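Local coordinates for protein tripeptidase (Staphylococcus aureus subsp. aureus, PDB 3RZA) that probably hydrolyses peptides, as a tripeptidase of the M20/M25/M40 metallopeptidase family that carries zinc and calcium ions in this structure, at residues Ala229-Ile232 and Ser233-Leu237; Glu290-Ala293 and Ser294-Gly298; Met137-Val140 and Leu141-Lys145. One frame throughout, in Å; residues are numbered along the deposited sequence. Where two conformers were deposited one is given.

From the N terminus, contact 3 (137-145) comes first, as two turns in the body of helix 128-147. Contact 1 (229-237) follows at the end of helix 224-234, and contact 2 (290-298) at the end of helix 275-295. Each is one unbroken piece of chain. None closes a long loop, and the three follow in series without nesting or crossing. Contacts 1 and 2 touch, their centres about 13 Å apart, and the R234–E295 salt bridge joins the two helix ends. Contact 1 also packs on strand 244-253. Contact 3 lies on the opposite side of the chain's centre, about 53 Å from contact 1 between centres, among helices 23-34, 46-56 and 374-393.

Contact 1 of 3, residues Ala229-Ile232 and Ser233-Leu237; sequences AKAI and SRMKL
I232 and L237 meet at the tightly packed end of this contact, where helix 224-234 stops and the chain turns off into a loop. The methyl CD1 of L237 lies 3.8 Å from CG2 of I232, and the two side chains approach at a slant. CG2 of I232 stands anti to the backbone N (CG1 has chi1 -70°), which places it by this methyl. CD1 of L237 also rests 3.7 Å from O of I232. Next to this pair, selenomethionine M235 bends at chi3 (-81°) and brings CE back to 3.7 Å from O of A231. Its backbone N donates to O of I232 at 3.3 Å. The donor stands above the carbonyl plane, 70° out of it, as the chain leaves the helix. One turn back, N of S233 still makes a regular helical bond to O of A229, 3.0 Å long.

The other side is looser, and S233 is exposed there. R234 runs extended from CG to NE past the carbonyl of K230, with its CG 3.3 Å from O of K230. The end of K230 leads off from the segment, and K230 NZ stays 6.2 Å from R234 NH2. The guanidinium is held by a salt bridge to E295, while I232 packs against A229 of the second subunit. The end of helix 224-234 is thus packed between helix 275-295, where A231 and M235 lie on F289, and strand 244-253, where I232 and L237 cover I248.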
loop_
_atom_site.group_PDB
_atom_site.type_symbol
_atom_site.label_atom_id
_atom_site.label_comp_id
_atom_site.label_asym_id
_atom_site.label_seq_id
_atom_site.Cartn_x
_atom_site.Cartn_y
_atom_site.Cartn_z
ATOM N N ALA A 229 -11.578 -5.330 -5.473
ATOM C CA ALA A 229 -11.261 -6.643 -6.058
ATOM C C ALA A 229 -12.365 -7.154 -6.975
ATOM O O ALA A 229 -12.084 -7.626 -8.080
ATOM C CB ALA A 229 -10.975 -7.668 -4.974
ATOM N N LYS A 230 -13.612 -7.052 -6.527
ATOM C CA LYS A 230 -14.735 -7.456 -7.354
ATOM C C LYS A 230 -14.837 -6.601 -8.622
ATOM O O LYS A 230 -15.005 -7.160 -9.707
ATOM C CB LYS A 230 -16.056 -7.457 -6.562
ATOM C CG LYS A 230 -16.188 -8.663 -5.660
ATOM C CD LYS A 230 -17.429 -8.598 -4.789
ATOM C CE LYS A 230 -17.658 -9.932 -4.080
ATOM N NZ LYS A 230 -18.898 -9.976 -3.287
ATOM N N ALA A 231 -14.647 -5.273 -8.498
ATOM C CA ALA A 231 -14.678 -4.373 -9.670
ATOM C C ALA A 231 -13.653 -4.787 -10.742
ATOM O O ALA A 231 -14.011 -4.945 -11.915
ATOM C CB ALA A 231 -14.462 -2.938 -9.260
ATOM N N ILE A 232 -12.424 -5.047 -10.294
ATOM C CA ILE A 232 -11.321 -5.526 -11.137
ATOM C C ILE A 232 -11.618 -6.868 -11.822
ATOM O O ILE A 232 -11.293 -7.026 -13.014
ATOM C CB ILE A 232 -9.992 -5.642 -10.339
ATOM C CG1 ILE A 232 -9.447 -4.267 -9.981
ATOM C CG2 ILE A 232 -8.935 -6.417 -11.129
ATOM C CD1 ILE A 232 -8.238 -4.359 -8.994
ATOM N N SER A 233 -12.263 -7.797 -11.109
ATOM C CA SER A 233 -12.663 -9.102 -11.700
ATOM C C SER A 233 -13.753 -8.970 -12.773
ATOM O O SER A 233 -13.826 -9.785 -13.689
ATOM C CB SER A 233 -13.127 -10.087 -10.612
ATOM O OG SER A 233 -13.784 -11.224 -11.172
ATOM N N ARG A 234 -14.602 -7.940 -12.656
ATOM C CA ARG A 234 -15.652 -7.670 -13.658
ATOM C C ARG A 234 -15.150 -6.977 -14.939
ATOM O O ARG A 234 -15.869 -6.930 -15.907
ATOM C CB ARG A 234 -16.761 -6.804 -13.050
ATOM C CG ARG A 234 -17.456 -7.417 -11.871
ATOM C CD ARG A 234 -18.472 -6.457 -11.306
ATOM N NE ARG A 234 -19.116 -6.988 -10.101
ATOM C CZ ARG A 234 -20.282 -6.568 -9.586
ATOM N NH1 ARG A 234 -20.958 -5.549 -10.119
ATOM N NH2 ARG A 234 -20.769 -7.163 -8.496
HETATM N N MSE A 235 -13.911 -6.466 -14.926
HETATM C CA MSE A 235 -13.422 -5.445 -15.848
HETATM C C MSE A 235 -12.685 -6.131 -16.963
HETATM O O MSE A 235 -12.056 -7.147 -16.725
HETATM C CB MSE A 235 -12.443 -4.529 -15.068
HETATM C CG MSE A 235 -12.277 -3.182 -15.611
HETATM SE SE MSE A 235 -11.429 -2.033 -14.329
HETATM C CE MSE A 235 -13.012 -1.577 -13.225
ATOM N N LYS A 236 -12.763 -5.588 -18.174
ATOM C CA LYS A 236 -11.878 -5.970 -19.284
ATOM C C LYS A 236 -10.531 -5.293 -19.036
ATOM O O LYS A 236 -10.465 -4.067 -18.824
ATOM C CB LYS A 236 -12.444 -5.521 -20.631
ATOM C CG LYS A 236 -13.831 -6.115 -20.998
ATOM C CD LYS A 236 -14.183 -5.892 -22.514
ATOM C CE LYS A 236 -15.640 -5.335 -22.809
ATOM N NZ LYS A 236 -15.637 -3.867 -23.290
ATOM N N LEU A 237 -9.477 -6.090 -18.988
ATOM C CA LEU A 237 -8.138 -5.622 -18.621
ATOM C C LEU A 237 -7.124 -6.432 -19.400
ATOM O O LEU A 237 -7.470 -7.448 -19.993
ATOM C CB LEU A 237 -7.904 -5.829 -17.120
ATOM C CG LEU A 237 -8.615 -4.914 -16.142
ATOM C CD1 LEU A 237 -8.417 -5.403 -14.710
ATOM C CD2 LEU A 237 -8.136 -3.494 -16.271
#

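Contact 2 of 3, residues Glu290-Ala293 and Ser294-Gly298; sequences ETTA and SELGG
The backbone of 290-298 runs as regular helix through E295, with N of S294 bonded to O of E290 at 3.0 Å and N of E295 to O of T291 at 2.9 Å, and then turns out through two glycines. T292 and L296 carry the side-chain contact one turn apart. They lie side by side and point the same way, with T292 CG2 3.8 Å from L296 CD1. The methyl of T292 sits anti to the backbone N, since OG1 takes the place beside that N (chi1 -58°). The hydroxyls of T292 and T291 bond back to the carbonyls of V288 and D287, on the turn before. L296 also leans over the last turn, and its CG is 3.5 Å from O of T292.

The exit is a Schellman motif. G297 has a positive phi of 94°, where a CB would press on the carbonyl O of L296. N of G298 bonds back to O of A293 at 2.8 Å. The same oxygen takes a weak bond from N of L296. N of G297 bonds to O of S294. The chain then passes into strand 299-312.

E295 runs back past the carbonyl of T291. Its chain is extended beyond CG, and CG comes 3.3 Å from O of T291. This leaves OE1 as the partner of R234. A293 and L296 pack on I227 of helix 224-234, and L296 also touches K230 there.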
loop_
_atom_site.group_PDB
_atom_site.type_symbol
_atom_site.label_atom_id
_atom_site.label_comp_id
_atom_site.label_asym_id
_atom_site.label_seq_id
_atom_site.Cartn_x
_atom_site.Cartn_y
_atom_site.Cartn_z
ATOM N N GLU A 290 -17.960 2.396 -10.372
ATOM C CA GLU A 290 -19.087 3.116 -9.793
ATOM C C GLU A 290 -20.273 2.201 -9.458
ATOM O O GLU A 290 -20.750 2.199 -8.305
ATOM C CB GLU A 290 -19.513 4.257 -10.713
ATOM C CG GLU A 290 -18.448 5.395 -10.769
ATOM C CD GLU A 290 -18.825 6.561 -11.707
ATOM O OE1 GLU A 290 -19.685 6.364 -12.596
ATOM O OE2 GLU A 290 -18.235 7.672 -11.571
ATOM N N THR A 291 -20.666 1.354 -10.414
ATOM C CA THR A 291 -21.802 0.450 -10.225
ATOM C C THR A 291 -21.498 -0.679 -9.236
ATOM O O THR A 291 -22.377 -1.045 -8.472
ATOM C CB THR A 291 -22.315 -0.151 -11.558
ATOM O OG1 THR A 291 -21.255 -0.854 -12.195
ATOM C CG2 THR A 291 -22.804 0.914 -12.472
ATOM N N THR A 292 -20.258 -1.207 -9.232
ATOM C CA THR A 292 -19.862 -2.239 -8.259
ATOM C C THR A 292 -19.836 -1.712 -6.817
ATOM O O THR A 292 -20.331 -2.388 -5.891
ATOM C CB THR A 292 -18.484 -2.859 -8.586
ATOM O OG1 THR A 292 -18.527 -3.423 -9.898
ATOM C CG2 THR A 292 -18.104 -3.977 -7.569
ATOM N N ALA A 293 -19.240 -0.529 -6.635
ATOM C CA ALA A 293 -19.229 0.163 -5.341
ATOM C C ALA A 293 -20.641 0.408 -4.817
ATOM O O ALA A 293 -20.959 0.076 -3.673
ATOM C CB ALA A 293 -18.468 1.488 -5.449
ATOM N N SER A 294 -21.483 0.943 -5.672
ATOM C CA SER A 294 -22.856 1.276 -5.288
ATOM C C SER A 294 -23.690 0.033 -4.942
ATOM O O SER A 294 -24.362 0.025 -3.904
ATOM C CB SER A 294 -23.531 2.084 -6.388
ATOM O OG SER A 294 -24.881 2.249 -6.102
ATOM N N GLU A 295 -23.613 -1.003 -5.794
ATOM C CA GLU A 295 -24.287 -2.319 -5.550
ATOM C C GLU A 295 -23.977 -2.908 -4.172
ATOM O O GLU A 295 -24.856 -3.411 -3.524
ATOM C CB GLU A 295 -23.899 -3.372 -6.612
ATOM C CG GLU A 295 -24.724 -3.347 -7.903
ATOM C CD GLU A 295 -24.109 -4.203 -9.039
ATOM O OE1 GLU A 295 -23.465 -5.250 -8.750
ATOM O OE2 GLU A 295 -24.266 -3.821 -10.230
ATOM N N LEU A 296 -22.709 -2.819 -3.756
ATOM C CA LEU A 296 -22.218 -3.431 -2.520
ATOM C C LEU A 296 -22.269 -2.489 -1.298
ATOM O O LEU A 296 -21.876 -2.890 -0.198
ATOM C CB LEU A 296 -20.789 -3.969 -2.749
ATOM C CG LEU A 296 -20.663 -5.107 -3.783
ATOM C CD1 LEU A 296 -19.176 -5.393 -4.168
ATOM C CD2 LEU A 296 -21.324 -6.373 -3.272
ATOM N N GLY A 297 -22.756 -1.256 -1.488
ATOM C CA GLY A 297 -22.983 -0.306 -0.381
ATOM C C GLY A 297 -21.841 0.669 -0.098
ATOM O O GLY A 297 -21.840 1.315 0.933
ATOM N N GLY A 298 -20.871 0.761 -1.010
ATOM C CA GLY A 298 -19.838 1.766 -0.964
ATOM C C GLY A 298 -20.009 2.829 -2.022
ATOM O O GLY A 298 -21.084 3.020 -2.568
#

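Contact 3 of 3, residues Met137-Val140 and Leu141-Lys145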
loop_
_atom_site.group_PDB
_atom_site.type_symbol
_atom_site.label_atom_id
_atom_site.label_comp_id
_atom_site.label_asym_id
_atom_site.label_seq_id
_atom_site.Cartn_x
_atom_site.Cartn_y
_atom_site.Cartn_z
HETATM N N MSE A 137 22.393 14.304 -33.828
HETATM C CA MSE A 137 22.132 15.667 -34.324
HETATM C C MSE A 137 23.400 16.539 -34.410
HETATM O O MSE A 137 23.664 17.166 -35.446
HETATM C CB MSE A 137 21.136 16.389 -33.425
HETATM C CG MSE A 137 19.698 15.924 -33.486
HETATM SE SE MSE A 137 18.732 16.813 -32.059
HETATM C CE MSE A 137 17.081 16.044 -32.488
ATOM N N LEU A 138 24.178 16.575 -33.326
ATOM C CA LEU A 138 25.365 17.454 -33.261
ATOM C C LEU A 138 26.424 17.058 -34.296
ATOM O O LEU A 138 26.965 17.914 -34.985
ATOM C CB LEU A 138 25.962 17.471 -31.844
ATOM C CG LEU A 138 25.051 18.115 -30.775
ATOM C CD1 LEU A 138 25.449 17.706 -29.358
ATOM C CD2 LEU A 138 25.058 19.598 -30.901
ATOM N N GLU A 139 26.683 15.757 -34.411
ATOM C CA GLU A 139 27.600 15.232 -35.411
ATOM C C GLU A 139 27.150 15.569 -36.831
ATOM O O GLU A 139 27.957 16.017 -37.631
ATOM C CB GLU A 139 27.743 13.699 -35.258
ATOM C CG GLU A 139 28.584 12.994 -36.350
ATOM C CD GLU A 139 30.023 13.499 -36.422
ATOM O OE1 GLU A 139 30.573 13.944 -35.381
ATOM O OE2 GLU A 139 30.615 13.437 -37.516
ATOM N N VAL A 140 25.883 15.327 -37.144
ATOM C CA VAL A 140 25.342 15.651 -38.481
ATOM C C VAL A 140 25.530 17.136 -38.833
ATOM O O VAL A 140 25.972 17.459 -39.947
ATOM C CB VAL A 140 23.833 15.221 -38.634
ATOM C CG1 VAL A 140 23.174 15.880 -39.863
ATOM C CG2 VAL A 140 23.732 13.729 -38.736
ATOM N N LEU A 141 25.251 18.022 -37.869
ATOM C CA LEU A 141 25.452 19.470 -38.074
ATOM C C LEU A 141 26.903 19.781 -38.371
ATOM O O LEU A 141 27.183 20.551 -39.294
ATOM C CB LEU A 141 24.967 20.301 -36.864
ATOM C CG LEU A 141 23.463 20.530 -36.791
ATOM C CD1 LEU A 141 23.066 21.052 -35.427
ATOM C CD2 LEU A 141 22.975 21.498 -37.924
ATOM N N GLN A 142 27.810 19.135 -37.629
ATOM C CA GLN A 142 29.247 19.332 -37.831
ATOM C C GLN A 142 29.726 18.812 -39.198
ATOM O O GLN A 142 30.564 19.429 -39.805
ATOM C CB GLN A 142 30.065 18.705 -36.689
ATOM C CG GLN A 142 31.497 19.230 -36.615
ATOM C CD GLN A 142 32.076 19.215 -35.193
ATOM O OE1 GLN A 142 31.373 18.948 -34.217
ATOM N NE2 GLN A 142 33.367 19.495 -35.086
ATOM N N VAL A 143 29.170 17.685 -39.680
ATOM C CA VAL A 143 29.465 17.174 -41.049
ATOM C C VAL A 143 28.930 18.114 -42.143
ATOM O O VAL A 143 29.596 18.352 -43.143
ATOM C CB VAL A 143 28.884 15.735 -41.276
ATOM C CG1 VAL A 143 29.003 15.299 -42.753
ATOM C CG2 VAL A 143 29.576 14.725 -40.383
ATOM N N ILE A 144 27.711 18.614 -41.961
ATOM C CA ILE A 144 27.120 19.598 -42.890
ATOM C C ILE A 144 27.969 20.884 -42.997
ATOM O O ILE A 144 28.295 21.329 -44.122
ATOM C CB ILE A 144 25.659 19.939 -42.502
ATOM C CG1 ILE A 144 24.747 18.746 -42.820
ATOM C CG2 ILE A 144 25.173 21.202 -43.248
ATOM C CD1 ILE A 144 23.353 18.809 -42.166
ATOM N N LYS A 145 28.366 21.420 -41.842
ATOM C CA LYS A 145 29.255 22.581 -41.765
ATOM C C LYS A 145 30.585 22.341 -42.483
ATOM O O LYS A 145 30.937 23.070 -43.400
ATOM C CB LYS A 145 29.519 22.957 -40.297
ATOM C CG LYS A 145 30.313 24.254 -40.103
ATOM C CD LYS A 145 30.269 24.735 -38.651
ATOM C CE LYS A 145 31.096 26.015 -38.456
ATOM N NZ LYS A 145 31.568 26.173 -37.063
#
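V140 and I144 touch one turn apart on helix 128-147, and their side chains meet at an oblique angle. CG1 of V140 lies 3.7 Å from CD1 of I144. The valine methyl CG1 is anti to the backbone N (chi1 165°), on the side of the carbonyl carbon. I144 sends CG1 back beside its own N, over the preceding turn, and CG1 comes 3.4 Å from O of V140.

E139 and V143 make the second pair, also at a slant. The glutamate leaves anti to its N and then bends at chi2 (60°), which curls the carboxylate toward the next turn. OE2 comes 3.3 Å from CG2 of V143. This is a contact of oxygen with a methyl. OE2 has polar partners in the guanidinium of R25 and the backbone N of N22.

L141 takes a third direction, and its CG lies 3.6 Å from O of M137. Beneath all three, the main-chain bonds are regular: N of V143 to O of E139 and N of I144 to O of V140 are both 2.9 Å long.

The apolar side chains reach different neighbours: V140 and I144 touch I388 of helix 374-393, L138 touches helices 23-34 and 46-56, and L141 packs on F54. Helix 128-147 also carries D129, which binds both zinc and calcium, and the side chain of selenomethionine M137 is about 11 Å from the zinc ion. Most of the contact is buried, with the carboxylate of E139 among apolar side chains. Its two partners at OE2 probably favour the charged carboxylate.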